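Local coordinates for putative cobalamin synthesis related protein (Corynebacterium diphtheriae, PDB 2NPN), which binds S-adenosylmethionine and is probably a precorrin-6A synthase (deacetylating), a methyltransferase of cobalamin biosynthesis, at residues Val147-His152 against Trp203-Gly209; Ile154-Arg158 against Leu246-Leu250; Ala162-Gly168 against Asn181-Asp187. Residue numbers count along the deposited sequence, not the author numbering.

Contact 1 (Val147-His152 against Trp203-Gly209). With SAM (S-adenosylmethionine), chain C.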
loop_
_atom_site.group_PDB
_atom_site.type_symbol
_atom_site.label_atom_id
_atom_site.label_comp_id
_atom_site.label_asym_id
_atom_site.label_seq_id
_atom_site.Cartn_x
_atom_site.Cartn_y
_atom_site.Cartn_z
ATOM N N VAL A 147 -2.889 -7.653 7.181
ATOM C CA VAL A 147 -4.011 -8.454 6.647
ATOM C C VAL A 147 -3.512 -9.887 6.357
ATOM O O VAL A 147 -4.216 -10.833 6.647
ATOM C CB VAL A 147 -4.682 -7.806 5.436
ATOM C CG1 VAL A 147 -5.864 -8.646 5.001
ATOM C CG2 VAL A 147 -5.180 -6.366 5.812
ATOM N N LEU A 148 -2.312 -10.048 5.810
ATOM C CA LEU A 148 -1.784 -11.384 5.544
ATOM C C LEU A 148 -1.736 -12.212 6.843
ATOM O O LEU A 148 -2.191 -13.363 6.908
ATOM C CB LEU A 148 -0.365 -11.284 4.947
ATOM C CG LEU A 148 0.275 -12.667 4.709
ATOM C CD1 LEU A 148 -0.221 -13.347 3.426
ATOM C CD2 LEU A 148 1.815 -12.528 4.633
ATOM N N THR A 149 -1.142 -11.630 7.890
ATOM C CA THR A 149 -0.949 -12.395 9.128
ATOM C C THR A 149 -2.318 -12.627 9.778
ATOM O O THR A 149 -2.560 -13.699 10.344
ATOM C CB THR A 149 0.050 -11.731 10.060
ATOM O OG1 THR A 149 -0.313 -10.372 10.283
ATOM C CG2 THR A 149 1.440 -11.783 9.430
ATOM N N ALA A 150 -3.233 -11.668 9.712
ATOM C CA ALA A 150 -4.534 -11.841 10.351
ATOM C C ALA A 150 -5.365 -12.913 9.613
ATOM O O ALA A 150 -5.973 -13.780 10.229
ATOM C CB ALA A 150 -5.316 -10.508 10.451
ATOM N N GLU A 151 -5.353 -12.874 8.265
ATOM C CA GLU A 151 -6.135 -13.827 7.507
ATOM C C GLU A 151 -5.631 -15.273 7.656
ATOM O O GLU A 151 -6.427 -16.240 7.683
ATOM C CB GLU A 151 -6.202 -13.424 6.047
ATOM C CG GLU A 151 -7.045 -12.156 5.795
ATOM C CD GLU A 151 -8.506 -12.350 6.191
ATOM O OE1 GLU A 151 -9.189 -13.270 5.671
ATOM O OE2 GLU A 151 -9.009 -11.579 7.058
ATOM N N HIS A 152 -4.314 -15.430 7.779
ATOM C CA HIS A 152 -3.703 -16.746 8.094
ATOM C C HIS A 152 -3.700 -17.142 9.580
ATOM O O HIS A 152 -3.408 -18.322 9.899
ATOM C CB HIS A 152 -2.282 -16.819 7.565
ATOM C CG HIS A 152 -2.191 -17.067 6.080
ATOM N ND1 HIS A 152 -2.485 -18.297 5.521
ATOM C CD2 HIS A 152 -1.805 -16.263 5.060
ATOM C CE1 HIS A 152 -2.263 -18.237 4.214
ATOM N NE2 HIS A 152 -1.837 -17.018 3.911
ATOM N N TRP A 203 3.593 -18.421 3.976
ATOM C CA TRP A 203 2.225 -17.975 3.969
ATOM C C TRP A 203 2.070 -16.865 2.938
ATOM O O TRP A 203 2.768 -15.865 3.002
ATOM C CB TRP A 203 1.817 -17.450 5.319
ATOM C CG TRP A 203 1.813 -18.477 6.428
ATOM C CD1 TRP A 203 0.760 -19.222 6.875
ATOM C CD2 TRP A 203 2.920 -18.810 7.271
ATOM N NE1 TRP A 203 1.148 -20.013 7.944
ATOM C CE2 TRP A 203 2.460 -19.760 8.213
ATOM C CE3 TRP A 203 4.261 -18.388 7.327
ATOM C CZ2 TRP A 203 3.302 -20.273 9.219
ATOM C CZ3 TRP A 203 5.076 -18.903 8.335
ATOM C CH2 TRP A 203 4.594 -19.838 9.252
ATOM N N TRP A 204 1.174 -17.076 1.974
ATOM C CA TRP A 204 1.043 -16.219 0.798
ATOM C C TRP A 204 -0.384 -15.727 0.679
ATOM O O TRP A 204 -1.355 -16.408 1.054
ATOM C CB TRP A 204 1.493 -16.999 -0.438
ATOM C CG TRP A 204 1.447 -16.326 -1.724
ATOM C CD1 TRP A 204 2.470 -15.643 -2.333
ATOM C CD2 TRP A 204 0.341 -16.292 -2.654
ATOM N NE1 TRP A 204 2.064 -15.180 -3.562
ATOM C CE2 TRP A 204 0.766 -15.554 -3.784
ATOM C CE3 TRP A 204 -0.972 -16.798 -2.637
ATOM C CZ2 TRP A 204 -0.053 -15.370 -4.908
ATOM C CZ3 TRP A 204 -1.784 -16.567 -3.731
ATOM C CH2 TRP A 204 -1.321 -15.865 -4.853
ATOM N N GLY A 205 -0.541 -14.513 0.143
ATOM C CA GLY A 205 -1.849 -14.042 -0.181
ATOM C C GLY A 205 -1.847 -12.994 -1.262
ATOM O O GLY A 205 -0.938 -12.170 -1.339
ATOM N N ALA A 206 -2.915 -13.015 -2.056
ATOM C CA ALA A 206 -3.135 -12.039 -3.108
ATOM C C ALA A 206 -4.507 -11.435 -2.965
ATOM O O ALA A 206 -5.428 -12.071 -2.480
ATOM C CB ALA A 206 -2.955 -12.662 -4.480
ATOM N N PHE A 207 -4.622 -10.163 -3.355
ATOM C CA PHE A 207 -5.889 -9.438 -3.296
ATOM C C PHE A 207 -6.454 -9.508 -1.874
ATOM O O PHE A 207 -7.670 -9.636 -1.675
ATOM C CB PHE A 207 -6.881 -10.022 -4.320
ATOM C CG PHE A 207 -6.315 -10.155 -5.723
ATOM C CD1 PHE A 207 -5.975 -9.013 -6.456
ATOM C CD2 PHE A 207 -6.163 -11.382 -6.304
ATOM C CE1 PHE A 207 -5.484 -9.096 -7.752
ATOM C CE2 PHE A 207 -5.657 -11.496 -7.631
ATOM C CZ PHE A 207 -5.316 -10.349 -8.327
ATOM N N LEU A 208 -5.561 -9.392 -0.898
ATOM C CA LEU A 208 -5.928 -9.499 0.500
ATOM C C LEU A 208 -6.965 -8.466 0.896
ATOM O O LEU A 208 -6.877 -7.310 0.461
ATOM C CB LEU A 208 -4.704 -9.290 1.397
ATOM C CG LEU A 208 -3.688 -10.398 1.339
ATOM C CD1 LEU A 208 -2.364 -9.904 1.876
ATOM C CD2 LEU A 208 -4.149 -11.631 2.110
ATOM N N GLY A 209 -7.940 -8.896 1.710
ATOM C CA GLY A 209 -8.983 -8.019 2.212
ATOM C C GLY A 209 -10.223 -8.002 1.331
ATOM O O GLY A 209 -11.322 -7.674 1.829
HETATM N N SAM C . 1.320 1.224 1.844
HETATM C CA SAM C . 0.925 -0.169 1.475
HETATM C C SAM C . 0.639 -1.011 2.705
HETATM O O SAM C . 0.279 -2.209 2.555
HETATM O OXT SAM C . 0.723 -0.489 3.834
HETATM C CB SAM C . 2.009 -0.822 0.597
HETATM C CG SAM C . 2.158 -0.184 -0.785
HETATM S SD SAM C . 3.340 -0.998 -1.915
HETATM C CE SAM C . 3.207 0.215 -3.261
HETATM C "C5'" SAM C . 2.443 -2.315 -2.809
HETATM C "C4'" SAM C . 2.724 -3.735 -2.288
HETATM O "O4'" SAM C . 1.958 -3.960 -1.151
HETATM C "C3'" SAM C . 2.328 -4.868 -3.236
HETATM O "O3'" SAM C . 3.313 -5.127 -4.205
HETATM C "C2'" SAM C . 2.103 -6.034 -2.312
HETATM O "O2'" SAM C . 3.350 -6.532 -1.860
HETATM C "C1'" SAM C . 1.425 -5.287 -1.183
HETATM N N9 SAM C . -0.049 -5.255 -1.310
HETATM C C8 SAM C . -0.828 -4.109 -1.313
HETATM N N7 SAM C . -2.123 -4.431 -1.356
HETATM C C5 SAM C . -2.197 -5.795 -1.332
HETATM C C6 SAM C . -3.266 -6.679 -1.292
HETATM N N6 SAM C . -4.555 -6.254 -1.299
HETATM N N1 SAM C . -3.007 -8.045 -1.257
HETATM C C2 SAM C . -1.704 -8.498 -1.184
HETATM N N3 SAM C . -0.646 -7.631 -1.214
HETATM C C4 SAM C . -0.875 -6.295 -1.262
#
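V147 opens the contact by pointing toward the turn that follows strand 203-206: its CG1 lies 3.8 Å from CB of L208 and 3.9 Å from N of G209. L148 fills the space between helix and strand, its CD1 coming within 3.5 Å of N of G205, its CD2 within 3.8 Å of O of W203, and its CB within 3.9 Å of CD1 of L208. G205 leaves room for L148, since a CB there would be tight against its CD1; it would also clash with CD2 of L208 in its own segment. NE2 of H152 donates a hydrogen bond to O of W204 (3.0 Å), while the edge of W203 meets the face of the H152 ring in a T-shaped pair, centroids 5.0 Å apart and planes at 69°; CB of W203 adds a CH-pi contact over the same ring. Helix and strand cross at 111°, axes 8.7 Å apart. L208, held against V147 and L148, presents its backbone to the adenine: N donates to N1 of SAM (2.9 Å), and O accepts a weak bond from N6 of SAM (3.1 Å). Such backbone reading of adenine belongs to the S-adenosylmethionine site of the tetrapyrrole methylase fold.

Contact 2 (Ile154-Arg158 against Leu246-Leu250). With MG (magnesium ion), chain B.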
loop_
_atom_site.group_PDB
_atom_site.type_symbol
_atom_site.label_atom_id
_atom_site.label_comp_id
_atom_site.label_asym_id
_atom_site.label_seq_id
_atom_site.Cartn_x
_atom_site.Cartn_y
_atom_site.Cartn_z
ATOM N N ILE A 154 -1.723 -16.053 12.049
ATOM C CA ILE A 154 -0.379 -16.314 12.493
ATOM C C ILE A 154 0.254 -15.064 13.139
ATOM O O ILE A 154 -0.210 -13.913 12.997
ATOM C CB ILE A 154 0.556 -16.769 11.335
ATOM C CG1 ILE A 154 0.663 -15.716 10.245
ATOM C CG2 ILE A 154 0.076 -18.113 10.744
ATOM C CD1 ILE A 154 1.714 -16.047 9.162
ATOM N N LEU A 155 1.321 -15.326 13.890
ATOM C CA LEU A 155 2.175 -14.265 14.400
ATOM C C LEU A 155 3.233 -13.920 13.350
ATOM O O LEU A 155 3.689 -14.791 12.567
ATOM C CB LEU A 155 2.836 -14.708 15.715
ATOM C CG LEU A 155 1.810 -15.068 16.817
ATOM C CD1 LEU A 155 2.416 -15.793 18.036
ATOM C CD2 LEU A 155 1.028 -13.820 17.217
ATOM N N ILE A 156 3.632 -12.659 13.325
ATOM C CA ILE A 156 4.649 -12.186 12.372
ATOM C C ILE A 156 6.056 -12.552 12.820
ATOM O O ILE A 156 7.014 -12.456 12.044
ATOM C CB ILE A 156 4.512 -10.626 12.116
ATOM C CG1 ILE A 156 5.139 -10.253 10.781
ATOM C CG2 ILE A 156 5.099 -9.807 13.248
ATOM C CD1 ILE A 156 5.061 -8.727 10.432
ATOM N N ASN A 157 6.194 -12.969 14.073
ATOM C CA ASN A 157 7.493 -13.370 14.622
ATOM C C ASN A 157 7.347 -14.572 15.539
ATOM O O ASN A 157 6.312 -14.745 16.180
ATOM C CB ASN A 157 8.097 -12.209 15.432
ATOM C CG ASN A 157 7.194 -11.742 16.572
ATOM O OD1 ASN A 157 6.284 -10.950 16.335
ATOM N ND2 ASN A 157 7.425 -12.233 17.803
ATOM N N ARG A 158 8.406 -15.375 15.654
ATOM C CA ARG A 158 8.536 -16.292 16.806
ATOM C C ARG A 158 9.086 -15.500 17.994
ATOM O O ARG A 158 9.528 -14.346 17.842
ATOM C CB ARG A 158 9.453 -17.460 16.438
ATOM C CG ARG A 158 8.825 -18.303 15.360
ATOM C CD ARG A 158 9.734 -19.401 14.885
ATOM N NE ARG A 158 10.738 -18.893 13.948
ATOM C CZ ARG A 158 11.473 -19.667 13.147
ATOM N NH1 ARG A 158 11.391 -20.979 13.248
ATOM N NH2 ARG A 158 12.343 -19.127 12.265
ATOM N N LEU A 246 5.081 -14.308 3.647
ATOM C CA LEU A 246 5.986 -14.398 4.785
ATOM C C LEU A 246 6.710 -15.735 4.646
ATOM O O LEU A 246 6.051 -16.746 4.413
ATOM C CB LEU A 246 5.228 -14.338 6.120
ATOM C CG LEU A 246 6.096 -14.226 7.366
ATOM C CD1 LEU A 246 5.281 -13.463 8.498
ATOM C CD2 LEU A 246 6.613 -15.555 7.815
ATOM N N LEU A 247 8.027 -15.718 4.685
ATOM C CA LEU A 247 8.879 -16.930 4.659
ATOM C C LEU A 247 9.461 -17.081 6.040
ATOM O O LEU A 247 9.913 -16.135 6.670
ATOM C CB LEU A 247 10.022 -16.745 3.663
ATOM C CG LEU A 247 9.637 -16.552 2.188
ATOM C CD1 LEU A 247 10.941 -16.383 1.296
ATOM C CD2 LEU A 247 8.787 -17.634 1.697
ATOM N N ARG A 248 9.428 -18.305 6.520
ATOM C CA ARG A 248 9.954 -18.642 7.842
ATOM C C ARG A 248 10.699 -19.954 7.742
ATOM O O ARG A 248 10.167 -20.933 7.219
ATOM C CB ARG A 248 8.837 -18.725 8.868
ATOM C CG ARG A 248 9.291 -18.922 10.289
ATOM C CD ARG A 248 8.172 -18.698 11.299
ATOM N NE ARG A 248 7.781 -17.280 11.357
ATOM C CZ ARG A 248 6.608 -16.787 11.771
ATOM N NH1 ARG A 248 5.634 -17.585 12.243
ATOM N NH2 ARG A 248 6.388 -15.490 11.725
ATOM N N GLU A 249 11.883 -19.974 8.324
ATOM C CA GLU A 249 12.720 -21.187 8.339
ATOM C C GLU A 249 12.294 -22.015 9.542
ATOM O O GLU A 249 12.635 -21.704 10.683
ATOM C CB GLU A 249 14.208 -20.843 8.390
ATOM C CG GLU A 249 15.068 -21.973 7.971
ATOM C CD GLU A 249 15.003 -22.213 6.450
ATOM O OE1 GLU A 249 14.228 -21.544 5.724
ATOM O OE2 GLU A 249 15.772 -23.061 6.002
ATOM N N LEU A 250 11.577 -23.096 9.273
ATOM C CA LEU A 250 11.056 -23.996 10.312
ATOM C C LEU A 250 11.961 -25.219 10.433
ATOM O O LEU A 250 11.607 -26.312 10.117
ATOM C CB LEU A 250 9.602 -24.363 10.021
ATOM C CG LEU A 250 8.550 -23.260 10.027
ATOM C CD1 LEU A 250 7.182 -23.834 9.703
ATOM C CD2 LEU A 250 8.580 -22.448 11.319
HETATM MG MG MG B . 9.793 -27.623 9.589
HETATM O O HOH W 1 3.094 -17.918 13.863
#
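R158 lays its guanidinium over the aliphatic part of R248, with NH2 3.6 Å from CG of R248, and the two arginines run past each other although their NE atoms, R158 to R248, are just 4.2 Å apart. Each charged end finds backbone carbonyls of the opposite segment. R158 grips O of E249 with both NH1 (2.9 Å) and NH2 (3.0 Å), and a salt bridge to E161 offsets its charge. R248 NH2 donates to O of L155 (2.9 Å), with a weak second bond from its NH1 to the same O of L155 (3.4 Å); its NE is taken by N181 of the adjacent strand. A water extends this link, accepting from N of L155 (3.1 Å) and weakly from NH1 of R248 (3.0 Å). Deeper in, L246 supplies the apolar part: its CD1 lies 3.9 Å from CG1 of I156 and 4.5 Å from CD1 of I154. Strand 246-249 thus holds an irregular loop by side-chain-to-backbone bonds, with no strand pairing between them. At its C-terminal end L250 places CD2 3.7 Å from NH1 of R158, while its O binds magnesium at 2.3 Å, forming with Y219 the protein part of the metal site.

Contact 3 (Ala162-Gly168 against Asn181-Asp187). With SAM (S-adenosylmethionine), chain C.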
loop_
_atom_site.group_PDB
_atom_site.type_symbol
_atom_site.label_atom_id
_atom_site.label_comp_id
_atom_site.label_asym_id
_atom_site.label_seq_id
_atom_site.Cartn_x
_atom_site.Cartn_y
_atom_site.Cartn_z
ATOM N N ALA A 162 13.575 -11.366 15.119
ATOM C CA ALA A 162 13.483 -10.218 14.243
ATOM C C ALA A 162 12.540 -10.459 13.085
ATOM O O ALA A 162 12.312 -11.616 12.721
ATOM C CB ALA A 162 14.909 -9.855 13.680
ATOM N N ILE A 163 12.029 -9.371 12.502
ATOM C CA ILE A 163 11.145 -9.403 11.390
ATOM C C ILE A 163 11.807 -8.590 10.281
ATOM O O ILE A 163 12.035 -7.416 10.470
ATOM C CB ILE A 163 9.802 -8.763 11.693
ATOM C CG1 ILE A 163 9.128 -9.491 12.854
ATOM C CG2 ILE A 163 8.935 -8.798 10.454
ATOM C CD1 ILE A 163 8.491 -8.576 13.800
ATOM N N HIS A 164 12.117 -9.208 9.163
ATOM C CA HIS A 164 12.769 -8.483 8.092
ATOM C C HIS A 164 11.745 -8.283 6.972
ATOM O O HIS A 164 11.356 -9.252 6.331
ATOM C CB HIS A 164 13.953 -9.285 7.600
ATOM C CG HIS A 164 14.854 -8.511 6.708
ATOM N ND1 HIS A 164 15.743 -7.589 7.200
ATOM C CD2 HIS A 164 14.979 -8.495 5.369
ATOM C CE1 HIS A 164 16.386 -7.032 6.184
ATOM N NE2 HIS A 164 15.926 -7.563 5.061
ATOM N N ILE A 165 11.386 -7.054 6.677
ATOM C CA ILE A 165 10.448 -6.758 5.619
ATOM C C ILE A 165 11.257 -6.214 4.444
ATOM O O ILE A 165 12.080 -5.281 4.600
ATOM C CB ILE A 165 9.412 -5.724 6.058
ATOM C CG1 ILE A 165 8.691 -6.112 7.360
ATOM C CG2 ILE A 165 8.416 -5.400 4.913
ATOM C CD1 ILE A 165 7.766 -5.062 7.920
ATOM N N THR A 166 11.017 -6.784 3.273
ATOM C CA THR A 166 11.811 -6.410 2.143
ATOM C C THR A 166 11.046 -6.594 0.846
ATOM O O THR A 166 9.852 -6.881 0.832
ATOM C CB THR A 166 13.179 -7.105 2.173
ATOM O OG1 THR A 166 14.080 -6.429 1.283
ATOM C CG2 THR A 166 13.040 -8.607 1.809
ATOM N N THR A 167 11.741 -6.400 -0.249
ATOM C CA THR A 167 11.110 -6.447 -1.580
ATOM C C THR A 167 11.580 -7.698 -2.317
ATOM O O THR A 167 12.608 -8.304 -1.975
ATOM C CB THR A 167 11.528 -5.230 -2.400
ATOM O OG1 THR A 167 12.941 -5.311 -2.674
ATOM C CG2 THR A 167 11.176 -3.898 -1.663
ATOM N N GLY A 168 10.834 -8.071 -3.355
ATOM C CA GLY A 168 11.215 -9.213 -4.159
ATOM C C GLY A 168 12.607 -9.010 -4.747
ATOM O O GLY A 168 13.419 -9.937 -4.769
ATOM N N ASN A 181 12.907 -15.239 8.938
ATOM C CA ASN A 181 11.559 -14.692 9.215
ATOM C C ASN A 181 11.455 -13.380 8.469
ATOM O O ASN A 181 11.876 -12.322 8.975
ATOM C CB ASN A 181 11.407 -14.514 10.687
ATOM C CG ASN A 181 10.021 -14.098 11.058
ATOM O OD1 ASN A 181 9.092 -14.836 10.741
ATOM N ND2 ASN A 181 9.864 -12.990 11.782
ATOM N N CYS A 182 10.953 -13.456 7.256
ATOM C CA CYS A 182 10.892 -12.273 6.458
ATOM C C CYS A 182 9.557 -12.160 5.764
ATOM O O CYS A 182 8.834 -13.129 5.588
ATOM C CB CYS A 182 12.042 -12.257 5.477
ATOM S SG CYS A 182 12.022 -13.547 4.255
ATOM N N VAL A 183 9.205 -10.921 5.490
ATOM C CA VAL A 183 7.993 -10.564 4.739
ATOM C C VAL A 183 8.430 -9.940 3.418
ATOM O O VAL A 183 9.321 -9.072 3.398
ATOM C CB VAL A 183 7.148 -9.561 5.514
ATOM C CG1 VAL A 183 5.925 -9.112 4.656
ATOM C CG2 VAL A 183 6.713 -10.160 6.847
ATOM N N VAL A 184 7.840 -10.367 2.309
ATOM C CA VAL A 184 8.226 -9.921 0.986
ATOM C C VAL A 184 7.042 -9.212 0.294
ATOM O O VAL A 184 5.936 -9.754 0.228
ATOM C CB VAL A 184 8.725 -11.040 0.110
ATOM C CG1 VAL A 184 9.221 -10.530 -1.225
ATOM C CG2 VAL A 184 9.792 -11.881 0.828
HETATM N N MSE A 185 7.311 -7.990 -0.116
HETATM C CA MSE A 185 6.373 -7.155 -0.841
HETATM C C MSE A 185 6.970 -6.783 -2.199
HETATM O O MSE A 185 8.161 -6.956 -2.460
HETATM C CB MSE A 185 6.051 -5.879 -0.024
HETATM C CG MSE A 185 5.550 -6.229 1.347
HETATM SE SE MSE A 185 5.199 -4.693 2.527
HETATM C CE MSE A 185 3.512 -4.189 1.766
ATOM N N LEU A 186 6.128 -6.222 -3.072
ATOM C CA LEU A 186 6.612 -5.694 -4.344
ATOM C C LEU A 186 7.337 -6.789 -5.190
ATOM O O LEU A 186 8.204 -6.467 -5.994
ATOM C CB LEU A 186 7.512 -4.492 -4.132
ATOM C CG LEU A 186 6.807 -3.277 -3.550
ATOM C CD1 LEU A 186 7.825 -2.212 -3.160
ATOM C CD2 LEU A 186 5.852 -2.681 -4.600
ATOM N N ASP A 187 6.926 -8.042 -5.082
ATOM C CA ASP A 187 7.559 -9.104 -5.881
ATOM C C ASP A 187 6.749 -9.300 -7.148
ATOM O O ASP A 187 5.636 -9.805 -7.089
ATOM C CB ASP A 187 7.611 -10.460 -5.129
ATOM C CG ASP A 187 8.393 -11.539 -5.882
ATOM O OD1 ASP A 187 8.978 -11.267 -6.968
ATOM O OD2 ASP A 187 8.439 -12.662 -5.348
HETATM N N SAM C . 1.320 1.224 1.844
HETATM C CA SAM C . 0.925 -0.169 1.475
HETATM C C SAM C . 0.639 -1.011 2.705
HETATM O O SAM C . 0.279 -2.209 2.555
HETATM O OXT SAM C . 0.723 -0.489 3.834
HETATM C CB SAM C . 2.009 -0.822 0.597
HETATM C CG SAM C . 2.158 -0.184 -0.785
HETATM S SD SAM C . 3.340 -0.998 -1.915
HETATM C CE SAM C . 3.207 0.215 -3.261
HETATM C "C5'" SAM C . 2.443 -2.315 -2.809
HETATM C "C4'" SAM C . 2.724 -3.735 -2.288
HETATM O "O4'" SAM C . 1.958 -3.960 -1.151
HETATM C "C3'" SAM C . 2.328 -4.868 -3.236
HETATM O "O3'" SAM C . 3.313 -5.127 -4.205
HETATM C "C2'" SAM C . 2.103 -6.034 -2.312
HETATM O "O2'" SAM C . 3.350 -6.532 -1.860
HETATM C "C1'" SAM C . 1.425 -5.287 -1.183
HETATM N N9 SAM C . -0.049 -5.255 -1.310
HETATM C C8 SAM C . -0.828 -4.109 -1.313
HETATM N N7 SAM C . -2.123 -4.431 -1.356
HETATM C C5 SAM C . -2.197 -5.795 -1.332
HETATM C C6 SAM C . -3.266 -6.679 -1.292
HETATM N N6 SAM C . -4.555 -6.254 -1.299
HETATM N N1 SAM C . -3.007 -8.045 -1.257
HETATM C C2 SAM C . -1.704 -8.498 -1.184
HETATM N N3 SAM C . -0.646 -7.631 -1.214
HETATM C C4 SAM C . -0.875 -6.295 -1.262
#
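Backbone hydrogen bonds define this contact as a parallel pair of strands. They alternate between partners: N of H164 donates to O of N181 (3.1 Å), N of V183 to O of H164 (2.8 Å), N of T166 to O of V183 (2.9 Å) and N of M185 to O of T166 (2.9 Å). A weak bond from N of G168 to O of M185 (3.0 Å) carries the pattern past the strand end. Short CA-H...O contacts lie between these bonds, such as CA of T167 to O of M185 at 3.1 Å. One side chain prolongs the pairing at the other end, where ND2 of N181 donates to O of A162 (3.0 Å); its OD1 turns to R248.

Apolar contacts lie mainly on the face bearing I165, V183 and the selenomethionine M185: CG1 of I165 is 4.2 Å from CB of V183, and CG2 of I165 is 4.1 Å from SE of M185. H164, C182, T166 and V184 occupy the other face. Beyond the strands the backbones close in, and a CB on G168 would clash with CA of D187.

Ligand binding falls to the turn after M185, where N of L186 donates to the ribose O2' of SAM (3.0 Å) and more weakly to its O3' (3.2 Å).

Within the mixed sheet, strand 164-167 is outermost and 181-185 separates it from the antiparallel strand 243-249, to which C182 and V184 bond through L247 and Y245. Helix 144-152 covers the face of V183 and M185 through V145.

In the fold
The chain first builds the parallel sheet that ends with strand 134-139, then enters the second half of the molecule through helix 144-152. That helix and the loop behind it supply the first segments of contacts 1 and 2. Contact 3 closes the shortest loop, pairing 162-168 with 181-187, and is nested within the loops closed by both others. Contact 1 closes when 203-209 returns beneath the helix; contact 2 waits for the last strand, so the two cross. Strand 243-249 lies between 181-185 and 200-206, joining all three contacts in one mixed sheet: W203 pairs with L246, L247 with C182. Contacts 1 and 3 both reach SAM, whereas contact 2 reaches magnesium.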